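Local coordinates for protein fructuronate-tagaturonate epimerase UxaE from Cohnella laeviribosi in complex with 1 glycerol (Cohnella laeviribosi, PDB 6IL9) that interconverts D-fructuronate and D-tagaturonate, acting as a zinc-containing epimerase built on a TIM barrel, at residues A[213-216]-A[217-221]; A[245-248]-A[249-253]; A[284-287]-A[288-292]; A[331-335]-A[336-340]. All coordinates share one frame; numbering follows the deposited sequence.

Interaction 1 of 4, residues A[213-216]-A[217-221]; sequences HYEA and KYLDK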
loop_
_atom_site.group_PDB
_atom_site.type_symbol
_atom_site.label_atom_id
_atom_site.label_comp_id
_atom_site.label_asym_id
_atom_site.label_seq_id
_atom_site.Cartn_x
_atom_site.Cartn_y
_atom_site.Cartn_z
ATOM N N HIS A 213 22.246 -7.864 -29.422
ATOM C CA HIS A 213 21.323 -8.652 -28.608
ATOM C C HIS A 213 19.881 -8.223 -28.847
ATOM O O HIS A 213 18.998 -9.062 -29.061
ATOM C CB HIS A 213 21.680 -8.525 -27.125
ATOM C CG HIS A 213 20.595 -8.988 -26.194
ATOM N ND1 HIS A 213 20.381 -10.319 -25.902
ATOM C CD2 HIS A 213 19.667 -8.294 -25.487
ATOM C CE1 HIS A 213 19.369 -10.426 -25.057
ATOM N NE2 HIS A 213 18.916 -9.213 -24.793
ATOM N N TYR A 214 19.622 -6.916 -28.815
ATOM C CA TYR A 214 18.249 -6.450 -28.966
ATOM C C TYR A 214 17.763 -6.625 -30.396
ATOM O O TYR A 214 16.620 -7.036 -30.620
ATOM C CB TYR A 214 18.129 -4.994 -28.520
ATOM C CG TYR A 214 17.972 -4.889 -27.025
ATOM C CD1 TYR A 214 16.745 -5.123 -26.426
ATOM C CD2 TYR A 214 19.055 -4.596 -26.209
ATOM C CE1 TYR A 214 16.590 -5.049 -25.064
ATOM C CE2 TYR A 214 18.908 -4.522 -24.829
ATOM C CZ TYR A 214 17.669 -4.749 -24.268
ATOM O OH TYR A 214 17.482 -4.676 -22.899
ATOM N N GLU A 215 18.619 -6.342 -31.379
ATOM C CA GLU A 215 18.165 -6.439 -32.761
ATOM C C GLU A 215 17.901 -7.888 -33.155
ATOM O O GLU A 215 16.892 -8.182 -33.810
ATOM C CB GLU A 215 19.180 -5.768 -33.687
ATOM C CG GLU A 215 19.140 -4.260 -33.552
ATOM C CD GLU A 215 20.368 -3.586 -34.103
ATOM O OE1 GLU A 215 20.656 -2.442 -33.688
ATOM O OE2 GLU A 215 21.038 -4.201 -34.951
ATOM N N ALA A 216 18.765 -8.816 -32.728
ATOM C CA ALA A 216 18.563 -10.223 -33.065
ATOM C C ALA A 216 17.294 -10.787 -32.437
ATOM O O ALA A 216 16.716 -11.750 -32.956
ATOM C CB ALA A 216 19.768 -11.052 -32.627
ATOM N N LYS A 217 16.847 -10.208 -31.329
ATOM C CA LYS A 217 15.686 -10.728 -30.621
ATOM C C LYS A 217 14.378 -10.050 -31.024
ATOM O O LYS A 217 13.333 -10.710 -31.027
ATOM C CB LYS A 217 15.903 -10.588 -29.107
ATOM C CG LYS A 217 14.782 -11.128 -28.247
ATOM C CD LYS A 217 15.140 -11.055 -26.773
ATOM C CE LYS A 217 14.050 -11.653 -25.892
ATOM N NZ LYS A 217 14.447 -11.599 -24.452
ATOM N N TYR A 218 14.400 -8.761 -31.373
ATOM C CA TYR A 218 13.179 -7.983 -31.578
ATOM C C TYR A 218 13.030 -7.353 -32.955
ATOM O O TYR A 218 11.896 -7.146 -33.388
ATOM C CB TYR A 218 13.073 -6.834 -30.560
ATOM C CG TYR A 218 13.032 -7.267 -29.117
ATOM C CD1 TYR A 218 11.832 -7.641 -28.511
ATOM C CD2 TYR A 218 14.195 -7.298 -28.354
ATOM C CE1 TYR A 218 11.797 -8.031 -27.185
ATOM C CE2 TYR A 218 14.169 -7.686 -27.029
ATOM C CZ TYR A 218 12.967 -8.052 -26.448
ATOM O OH TYR A 218 12.945 -8.445 -25.126
ATOM N N LEU A 219 14.121 -7.003 -33.635
ATOM C CA LEU A 219 14.016 -6.134 -34.801
ATOM C C LEU A 219 13.172 -6.773 -35.901
ATOM O O LEU A 219 13.420 -7.910 -36.316
ATOM C CB LEU A 219 15.410 -5.791 -35.333
ATOM C CG LEU A 219 15.397 -4.790 -36.486
ATOM C CD1 LEU A 219 14.786 -3.499 -36.028
ATOM C CD2 LEU A 219 16.816 -4.560 -36.994
ATOM N N ASP A 220 12.159 -6.034 -36.356
ATOM C CA ASP A 220 11.275 -6.466 -37.444
ATOM C C ASP A 220 10.584 -7.790 -37.129
ATOM O O ASP A 220 10.187 -8.528 -38.033
ATOM C CB ASP A 220 12.040 -6.559 -38.769
ATOM C CG ASP A 220 12.592 -5.221 -39.205
ATOM O OD1 ASP A 220 11.939 -4.191 -38.924
ATOM O OD2 ASP A 220 13.682 -5.186 -39.821
ATOM N N LYS A 221 10.424 -8.098 -35.845
ATOM C CA LYS A 221 9.777 -9.327 -35.416
ATOM C C LYS A 221 8.385 -9.014 -34.885
ATOM O O LYS A 221 8.117 -7.903 -34.416
ATOM C CB LYS A 221 10.610 -10.048 -34.348
ATOM C CG LYS A 221 11.796 -10.831 -34.915
ATOM C CD LYS A 221 12.399 -11.759 -33.867
ATOM C CE LYS A 221 12.923 -13.049 -34.479
ATOM N NZ LYS A 221 13.842 -12.782 -35.620
#
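Tyr218 N and Leu219 N bond to the carbonyls of Tyr214 (Tyr218 N to Tyr214 O, 2.9 Å) and Glu215 (Leu219 N to Glu215 O, 3.0 Å), closing the last turn of helix 208-218. Leu219 then leaves helical angles, and a type II turn from Tyr218 to Lys221 leads into strand 221-225. Lys217 N makes weak bonds to both His213 O and Tyr214 O.

Tyr214 and Tyr218 lie side by side and point the same way. Their rims touch, with Tyr214 CD1 3.7 Å from Tyr218 CE2. Neither ring covers the other's face, and the planes are only 20° apart. Tyr218 CG sits anti to the carbonyl carbon (chi1 -60°), which brings CD2 to 3.3 Å from Tyr214 O, near the plane of the Tyr218 ring. On the adjoining flank of the same turn, Glu215 and Leu219 run alongside each other, with their CB atoms 4.1 Å apart. The carboxylate of Glu215 bonds to Tyr203.

Lys217 is fully extended, and its NZ forms a salt bridge with Glu290 of helix 281-293. His213 NE2 and Tyr218 OH also bond to Glu290. His213 NE2 and Lys217 NZ are 5.1 Å apart. The carboxylate would offset any positive charge on the histidine, and the lysine probably helps keep the acid ionised. The ring rims meet through carbon, while three polar ends converge on one buried acid.

Interaction 2 of 4, residues A[245-248]-A[249-253]; sequences REAI and QFMIY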
loop_
_atom_site.group_PDB
_atom_site.type_symbol
_atom_site.label_atom_id
_atom_site.label_comp_id
_atom_site.label_asym_id
_atom_site.label_seq_id
_atom_site.Cartn_x
_atom_site.Cartn_y
_atom_site.Cartn_z
ATOM N N ARG A 245 16.599 0.291 -20.809
ATOM C CA ARG A 245 17.690 -0.667 -20.605
ATOM C C ARG A 245 18.319 -0.520 -19.226
ATOM O O ARG A 245 18.559 -1.517 -18.534
ATOM C CB ARG A 245 18.770 -0.523 -21.681
ATOM C CG ARG A 245 19.958 -1.440 -21.434
ATOM C CD ARG A 245 21.019 -1.363 -22.518
ATOM N NE ARG A 245 22.339 -1.726 -21.994
ATOM C CZ ARG A 245 22.758 -2.972 -21.781
ATOM N NH1 ARG A 245 21.974 -4.016 -22.044
ATOM N NH2 ARG A 245 23.975 -3.180 -21.296
ATOM N N GLU A 246 18.611 0.719 -18.812
ATOM C CA GLU A 246 19.245 0.909 -17.512
ATOM C C GLU A 246 18.329 0.442 -16.385
ATOM O O GLU A 246 18.795 -0.121 -15.388
ATOM C CB GLU A 246 19.639 2.375 -17.329
ATOM C CG GLU A 246 20.354 2.658 -16.023
ATOM C CD GLU A 246 20.743 4.122 -15.875
ATOM O OE1 GLU A 246 20.834 4.824 -16.911
ATOM O OE2 GLU A 246 20.962 4.566 -14.725
ATOM N N ALA A 247 17.020 0.654 -16.536
ATOM C CA ALA A 247 16.080 0.175 -15.529
ATOM C C ALA A 247 16.037 -1.348 -15.496
ATOM O O ALA A 247 15.956 -1.946 -14.419
ATOM C CB ALA A 247 14.688 0.751 -15.790
ATOM N N ILE A 248 16.075 -1.986 -16.667
ATOM C CA ILE A 248 16.095 -3.448 -16.737
ATOM C C ILE A 248 17.329 -3.991 -16.033
ATOM O O ILE A 248 17.255 -4.950 -15.256
ATOM C CB ILE A 248 16.044 -3.906 -18.202
ATOM C CG1 ILE A 248 14.691 -3.547 -18.822
ATOM C CG2 ILE A 248 16.335 -5.421 -18.325
ATOM C CD1 ILE A 248 14.686 -3.666 -20.343
ATOM N N GLN A 249 18.488 -3.386 -16.304
ATOM C CA GLN A 249 19.715 -3.833 -15.653
ATOM C C GLN A 249 19.604 -3.708 -14.144
ATOM O O GLN A 249 20.107 -4.562 -13.403
ATOM C CB GLN A 249 20.902 -3.027 -16.172
ATOM C CG GLN A 249 21.199 -3.272 -17.618
ATOM C CD GLN A 249 21.545 -4.714 -17.886
ATOM O OE1 GLN A 249 20.914 -5.378 -18.716
ATOM N NE2 GLN A 249 22.551 -5.219 -17.176
ATOM N N PHE A 250 18.936 -2.652 -13.680
ATOM C CA PHE A 250 18.756 -2.422 -12.252
ATOM C C PHE A 250 17.824 -3.464 -11.647
ATOM O O PHE A 250 18.077 -3.961 -10.545
ATOM C CB PHE A 250 18.222 -1.002 -12.032
ATOM C CG PHE A 250 17.987 -0.643 -10.586
ATOM C CD1 PHE A 250 19.034 -0.645 -9.671
ATOM C CD2 PHE A 250 16.722 -0.275 -10.153
ATOM C CE1 PHE A 250 18.818 -0.306 -8.343
ATOM C CE2 PHE A 250 16.494 0.064 -8.825
ATOM C CZ PHE A 250 17.543 0.042 -7.917
ATOM N N MET A 251 16.745 -3.806 -12.360
ATOM C CA MET A 251 15.858 -4.881 -11.923
ATOM C C MET A 251 16.630 -6.182 -11.731
ATOM O O MET A 251 16.504 -6.854 -10.699
ATOM C CB MET A 251 14.732 -5.080 -12.951
ATOM C CG MET A 251 13.770 -3.907 -13.143
ATOM S SD MET A 251 12.790 -3.992 -14.694
ATOM C CE MET A 251 12.321 -2.269 -14.823
ATOM N N ILE A 252 17.425 -6.560 -12.733
ATOM C CA ILE A 252 18.158 -7.819 -12.671
ATOM C C ILE A 252 19.151 -7.799 -11.514
ATOM O O ILE A 252 19.286 -8.782 -10.779
ATOM C CB ILE A 252 18.865 -8.090 -14.009
ATOM C CG1 ILE A 252 17.826 -8.300 -15.112
ATOM C CG2 ILE A 252 19.781 -9.304 -13.891
ATOM C CD1 ILE A 252 18.353 -8.008 -16.511
ATOM N N TYR A 253 19.862 -6.682 -11.350
ATOM C CA TYR A 253 20.880 -6.563 -10.309
ATOM C C TYR A 253 20.274 -6.742 -8.922
ATOM O O TYR A 253 20.813 -7.471 -8.079
ATOM C CB TYR A 253 21.561 -5.200 -10.436
ATOM C CG TYR A 253 22.347 -4.734 -9.226
ATOM C CD1 TYR A 253 23.616 -5.244 -8.956
ATOM C CD2 TYR A 253 21.835 -3.753 -8.377
ATOM C CE1 TYR A 253 24.348 -4.797 -7.861
ATOM C CE2 TYR A 253 22.557 -3.305 -7.275
ATOM C CZ TYR A 253 23.810 -3.834 -7.022
ATOM O OH TYR A 253 24.534 -3.393 -5.935
HETATM O O HOH W 1 19.427 -4.597 -21.150
#
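Ala247 O accepts a hydrogen bond from Met251 N at 2.9 Å, with an N-H...O angle of 161°. Three further bonds of the same i to i+4 kind cross here, from Gln249, Phe250 and Ile252 to Arg245, Glu246 and Ile248. They tie this part of helix 234-259 together, although the helix is kinked at Glu246 and Ala247.

The side chain of Met251 lies over the same carbonyl. Its CG is 3.2 Å from Ala247 O, and its CE reaches 4.0 Å from Ala247 CB. CG is anti to the carbonyl carbon (chi1 -64°) and the chain runs on extended, which carries the methyl back along the helix. On a neighbouring flank, Ile248 and Ile252 lie side by side, with Ile248 CG2 3.7 Å from Ile252 CD1.

The polar flank holds Arg245 and Gln249. The guanidinium and the amide are stacked, their planes 28° apart, with Gln249 CD over one face of the guanidinium. Arg245 NH1 and Gln249 OE1 are 3.7 Å apart. A water joins them: it donates to Gln249 OE1 at 3.0 Å and accepts a weak bond from Arg245 NH1.

The apolar flank faces helix 281-293. Ile248 packs on Leu286, while Met251 and Ile252 meet Leu291. With an alanine in place of Met251, Ala247 CB would probably lose its methyl neighbour and a gap would open beside Leu291. Arg245 touches Val210 of helix 208-218, and the loop residues Cys183 and Gln186 meet Met251 and Ala247. The long helix is thereby seated against two others.

Interaction 3 of 4, residues A[284-287]-A[288-292]; sequences HFLV and ASELI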
loop_
_atom_site.group_PDB
_atom_site.type_symbol
_atom_site.label_atom_id
_atom_site.label_comp_id
_atom_site.label_asym_id
_atom_site.label_seq_id
_atom_site.Cartn_x
_atom_site.Cartn_y
_atom_site.Cartn_z
ATOM N N HIS A 284 6.352 -2.562 -22.409
ATOM C CA HIS A 284 6.095 -3.534 -21.348
ATOM C C HIS A 284 6.527 -4.935 -21.774
ATOM O O HIS A 284 7.211 -5.646 -21.024
ATOM C CB HIS A 284 4.600 -3.462 -21.010
ATOM C CG HIS A 284 4.119 -4.485 -20.027
ATOM N ND1 HIS A 284 2.776 -4.679 -19.782
ATOM C CD2 HIS A 284 4.777 -5.355 -19.225
ATOM C CE1 HIS A 284 2.628 -5.623 -18.869
ATOM N NE2 HIS A 284 3.825 -6.055 -18.519
ATOM N N PHE A 285 6.152 -5.343 -22.988
ATOM C CA PHE A 285 6.574 -6.643 -23.500
ATOM C C PHE A 285 8.094 -6.777 -23.492
ATOM O O PHE A 285 8.636 -7.809 -23.084
ATOM C CB PHE A 285 6.037 -6.860 -24.915
ATOM C CG PHE A 285 6.418 -8.190 -25.500
ATOM C CD1 PHE A 285 5.671 -9.330 -25.217
ATOM C CD2 PHE A 285 7.533 -8.316 -26.318
ATOM C CE1 PHE A 285 6.022 -10.558 -25.745
ATOM C CE2 PHE A 285 7.891 -9.535 -26.837
ATOM C CZ PHE A 285 7.134 -10.669 -26.552
ATOM N N LEU A 286 8.800 -5.754 -23.979
ATOM C CA LEU A 286 10.257 -5.850 -24.051
ATOM C C LEU A 286 10.874 -5.971 -22.659
ATOM O O LEU A 286 11.761 -6.803 -22.435
ATOM C CB LEU A 286 10.824 -4.636 -24.787
ATOM C CG LEU A 286 12.351 -4.591 -24.934
ATOM C CD1 LEU A 286 12.723 -4.124 -26.341
ATOM C CD2 LEU A 286 12.951 -3.654 -23.908
ATOM N N VAL A 287 10.410 -5.153 -21.714
ATOM C CA VAL A 287 10.937 -5.211 -20.353
ATOM C C VAL A 287 10.725 -6.603 -19.772
ATOM O O VAL A 287 11.661 -7.233 -19.268
ATOM C CB VAL A 287 10.283 -4.127 -19.477
ATOM C CG1 VAL A 287 10.640 -4.342 -17.991
ATOM C CG2 VAL A 287 10.690 -2.731 -19.954
ATOM N N ALA A 288 9.495 -7.116 -19.876
ATOM C CA ALA A 288 9.189 -8.426 -19.305
ATOM C C ALA A 288 9.994 -9.521 -19.987
ATOM O O ALA A 288 10.557 -10.395 -19.322
ATOM C CB ALA A 288 7.688 -8.715 -19.426
ATOM N N SER A 289 10.088 -9.466 -21.317
ATOM C CA SER A 289 10.818 -10.491 -22.046
ATOM C C SER A 289 12.276 -10.533 -21.616
ATOM O O SER A 289 12.862 -11.611 -21.475
ATOM C CB SER A 289 10.711 -10.233 -23.548
ATOM O OG SER A 289 11.269 -11.300 -24.277
ATOM N N GLU A 290 12.881 -9.365 -21.404
ATOM C CA GLU A 290 14.276 -9.332 -20.985
ATOM C C GLU A 290 14.447 -9.895 -19.587
ATOM O O GLU A 290 15.411 -10.614 -19.316
ATOM C CB GLU A 290 14.813 -7.904 -21.034
ATOM C CG GLU A 290 14.970 -7.376 -22.440
ATOM C CD GLU A 290 15.825 -8.282 -23.296
ATOM O OE1 GLU A 290 17.050 -8.391 -23.037
ATOM O OE2 GLU A 290 15.268 -8.893 -24.226
ATOM N N LEU A 291 13.546 -9.537 -18.674
ATOM C CA LEU A 291 13.650 -10.031 -17.306
ATOM C C LEU A 291 13.420 -11.530 -17.251
ATOM O O LEU A 291 14.167 -12.263 -16.596
ATOM C CB LEU A 291 12.636 -9.315 -16.422
ATOM C CG LEU A 291 12.861 -7.818 -16.291
ATOM C CD1 LEU A 291 11.691 -7.219 -15.561
ATOM C CD2 LEU A 291 14.156 -7.562 -15.542
ATOM N N ILE A 292 12.364 -12.000 -17.912
ATOM C CA ILE A 292 12.061 -13.424 -17.871
ATOM C C ILE A 292 13.187 -14.218 -18.527
ATOM O O ILE A 292 13.568 -15.301 -18.058
ATOM C CB ILE A 292 10.686 -13.681 -18.521
ATOM C CG1 ILE A 292 9.600 -12.886 -17.787
ATOM C CG2 ILE A 292 10.341 -15.123 -18.456
ATOM C CD1 ILE A 292 9.383 -13.296 -16.354
#
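Val287 CG1 is anti to the backbone N (chi1 170°), and Leu291 CG is anti to the carbonyl carbon (chi1 -64°). These settings bring Val287 CG1 and Leu291 CD1 together at 3.9 Å. The two side chains run alongside each other, one helical turn apart. Leu291 CG also lies 3.3 Å from Val287 O, over the carbonyl that Leu291 N bonds.

Four consecutive backbone bonds hold helix 281-293 regular here. Ala288 N to His284 O is 2.9 Å and nearly straight, at 171°. Ser289 N to Phe285 O is 2.8 Å. Glu290 and Leu291 bond in the same way to Leu286 and Val287. Ala288 CB and Ser289 CB lie beside the rings of His284 and Phe285: Ala288 CB is 4.5 Å from His284 CD2, and Ser289 CB is 4.4 Å from Phe285 CE2.

Glu290 bends at chi2 beyond CG, which itself lies 3.3 Å from Leu286 O. Its buried carboxylate is met by groups of helix 208-218. His284 is likewise used at both nitrogens: ND1 bonds to His329 and NE2 to the hydroxyl of Tyr338, which would fix the ring's rotation.

The helix belongs to the beta-alpha-beta unit between barrel strands 267-271 and 300-302, and every residue that takes part is buried. Helix 208-218 meets it at Leu286 and Glu290. Helix 234-259 meets it at Val287 and Leu291. Helix 319-336 packs against Ala288 and Ser289.

Interaction 4 of 4, residues A[331-335]-A[336-340]; sequences AIADR and FGYKL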
loop_
_atom_site.group_PDB
_atom_site.type_symbol
_atom_site.label_atom_id
_atom_site.label_comp_id
_atom_site.label_asym_id
_atom_site.label_seq_id
_atom_site.Cartn_x
_atom_site.Cartn_y
_atom_site.Cartn_z
ATOM N N ALA A 331 -2.690 -9.122 -21.327
ATOM C CA ALA A 331 -2.259 -10.280 -22.105
ATOM C C ALA A 331 -0.768 -10.539 -21.924
ATOM O O ALA A 331 -0.332 -11.698 -21.880
ATOM C CB ALA A 331 -2.596 -10.071 -23.586
ATOM N N ILE A 332 0.025 -9.469 -21.839
ATOM C CA ILE A 332 1.462 -9.615 -21.603
ATOM C C ILE A 332 1.718 -10.247 -20.244
ATOM O O ILE A 332 2.536 -11.165 -20.110
ATOM C CB ILE A 332 2.163 -8.252 -21.724
ATOM C CG1 ILE A 332 2.071 -7.747 -23.161
ATOM C CG2 ILE A 332 3.629 -8.359 -21.242
ATOM C CD1 ILE A 332 2.305 -6.238 -23.266
ATOM N N ALA A 333 1.035 -9.751 -19.210
ATOM C CA ALA A 333 1.156 -10.351 -17.884
ATOM C C ALA A 333 0.805 -11.837 -17.909
ATOM O O ALA A 333 1.487 -12.652 -17.282
ATOM C CB ALA A 333 0.261 -9.616 -16.892
ATOM N N ASP A 334 -0.262 -12.201 -18.617
ATOM C CA ASP A 334 -0.670 -13.604 -18.679
ATOM C C ASP A 334 0.386 -14.437 -19.393
ATOM O O ASP A 334 0.691 -15.561 -18.979
ATOM C CB ASP A 334 -2.020 -13.733 -19.396
ATOM C CG ASP A 334 -3.210 -13.298 -18.527
ATOM O OD1 ASP A 334 -3.054 -13.137 -17.297
ATOM O OD2 ASP A 334 -4.316 -13.115 -19.084
ATOM N N ARG A 335 0.957 -13.891 -20.464
ATOM C CA ARG A 335 1.974 -14.608 -21.227
ATOM C C ARG A 335 3.152 -15.000 -20.344
ATOM O O ARG A 335 3.639 -16.135 -20.414
ATOM C CB ARG A 335 2.430 -13.734 -22.399
ATOM C CG ARG A 335 3.875 -13.951 -22.881
ATOM C CD ARG A 335 4.013 -15.135 -23.796
ATOM N NE ARG A 335 5.398 -15.303 -24.266
ATOM C CZ ARG A 335 6.367 -15.906 -23.571
ATOM N NH1 ARG A 335 6.121 -16.395 -22.373
ATOM N NH2 ARG A 335 7.592 -16.013 -24.083
ATOM N N PHE A 336 3.605 -14.083 -19.491
ATOM C CA PHE A 336 4.822 -14.281 -18.717
ATOM C C PHE A 336 4.567 -14.749 -17.287
ATOM O O PHE A 336 5.521 -15.171 -16.615
ATOM C CB PHE A 336 5.644 -12.984 -18.699
ATOM C CG PHE A 336 6.240 -12.638 -20.034
ATOM C CD1 PHE A 336 7.187 -13.466 -20.612
ATOM C CD2 PHE A 336 5.838 -11.504 -20.720
ATOM C CE1 PHE A 336 7.739 -13.167 -21.858
ATOM C CE2 PHE A 336 6.382 -11.196 -21.955
ATOM C CZ PHE A 336 7.335 -12.033 -22.530
ATOM N N GLY A 337 3.325 -14.661 -16.796
ATOM C CA GLY A 337 2.920 -15.306 -15.561
ATOM C C GLY A 337 2.732 -14.384 -14.368
ATOM O O GLY A 337 2.140 -14.812 -13.371
ATOM N N TYR A 338 3.253 -13.156 -14.410
ATOM C CA TYR A 338 3.090 -12.245 -13.286
ATOM C C TYR A 338 1.746 -11.531 -13.412
ATOM O O TYR A 338 1.011 -11.714 -14.387
ATOM C CB TYR A 338 4.260 -11.253 -13.232
ATOM C CG TYR A 338 4.434 -10.478 -14.513
ATOM C CD1 TYR A 338 3.670 -9.339 -14.775
ATOM C CD2 TYR A 338 5.365 -10.882 -15.470
ATOM C CE1 TYR A 338 3.816 -8.647 -15.961
ATOM C CE2 TYR A 338 5.527 -10.184 -16.645
ATOM C CZ TYR A 338 4.742 -9.073 -16.884
ATOM O OH TYR A 338 4.906 -8.393 -18.066
ATOM N N LYS A 339 1.409 -10.711 -12.411
ATOM C CA LYS A 339 0.147 -9.978 -12.377
ATOM C C LYS A 339 0.375 -8.503 -12.674
ATOM O O LYS A 339 1.426 -7.949 -12.353
ATOM C CB LYS A 339 -0.523 -10.082 -10.999
ATOM C CG LYS A 339 -0.567 -11.472 -10.408
ATOM C CD LYS A 339 -1.496 -11.505 -9.210
ATOM C CE LYS A 339 -1.011 -10.638 -8.067
ATOM N NZ LYS A 339 -1.817 -10.906 -6.814
ATOM N N LEU A 340 -0.648 -7.853 -13.229
ATOM C CA LEU A 340 -0.647 -6.396 -13.279
ATOM C C LEU A 340 -0.888 -5.821 -11.895
ATOM O O LEU A 340 -1.718 -6.324 -11.127
ATOM C CB LEU A 340 -1.732 -5.890 -14.226
ATOM C CG LEU A 340 -1.544 -6.163 -15.708
ATOM C CD1 LEU A 340 -2.708 -5.507 -16.460
ATOM C CD2 LEU A 340 -0.210 -5.630 -16.186
#
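Arg335 CG sits 3.7 Å above the plane of the Phe336 ring and over its centre, a CH-pi contact, while Ile332 CG2 comes to that ring's edge in plane. The arginine then bends at chi2, and its guanidinium lies against the ring's rim. Phe336 CE1 is 3.4 Å above the guanidinium plane, and the two planes are 35° apart. The Tyr338 ring takes Ala333 CA over one face, 4.1 Å from its centroid. Tyr338 CE1 also touches Ala333 CB at 3.8 Å.

Tyr338 CG stands between the backbone N and the carbonyl carbon (chi1 56°), which turns the ring back over the helix end. Its hydroxyl, the partner of His284, is 3.4 Å from Ile332 CG2.

Phe336 N bonds to Ile332 O at 3.2 Å, and Gly337 N bonds to Ala333 O at 2.8 Å. Gly337 is the first residue to leave helix 319-336. Its positive phi of 106° would press a CB against the preceding carbonyl, and glycine avoids this. The chain then enters barrel strand 339-342, where Leu340 packs on Ala333 CB.

If Phe336 were an alanine, the Arg335 chain would probably lose the ring it lies on and be free to turn, and Ile332 CG2 would lose one neighbour. The helix end is closed mostly by apolar and CH-pi contacts around two backbone bonds, while Arg362 meets the charge of Asp334.

Interaction 3 lies in the middle and touches the other three. Centre to centre, it is about 13 Å from interaction 1, 11 Å from interaction 2 and 10 Å from interaction 4. The joint with interaction 1 is polar: Tyr218 OH is 2.5 Å from Glu290 OE2. The joint with interaction 2 is apolar, with Met251 SD 3.5 Å from Leu291 CD1. Interaction 4 packs Phe336 CD2 3.6 Å from Ala288 CB. It touches neither 1 nor 2, but these meet where Tyr214 OH is 3.9 Å from Ile248 CD1. The zinc ion, held by His161, Asp273 and His343, is about 13 Å from the side chains of Met251 and Leu340. Strand 339-342 leads directly to His343.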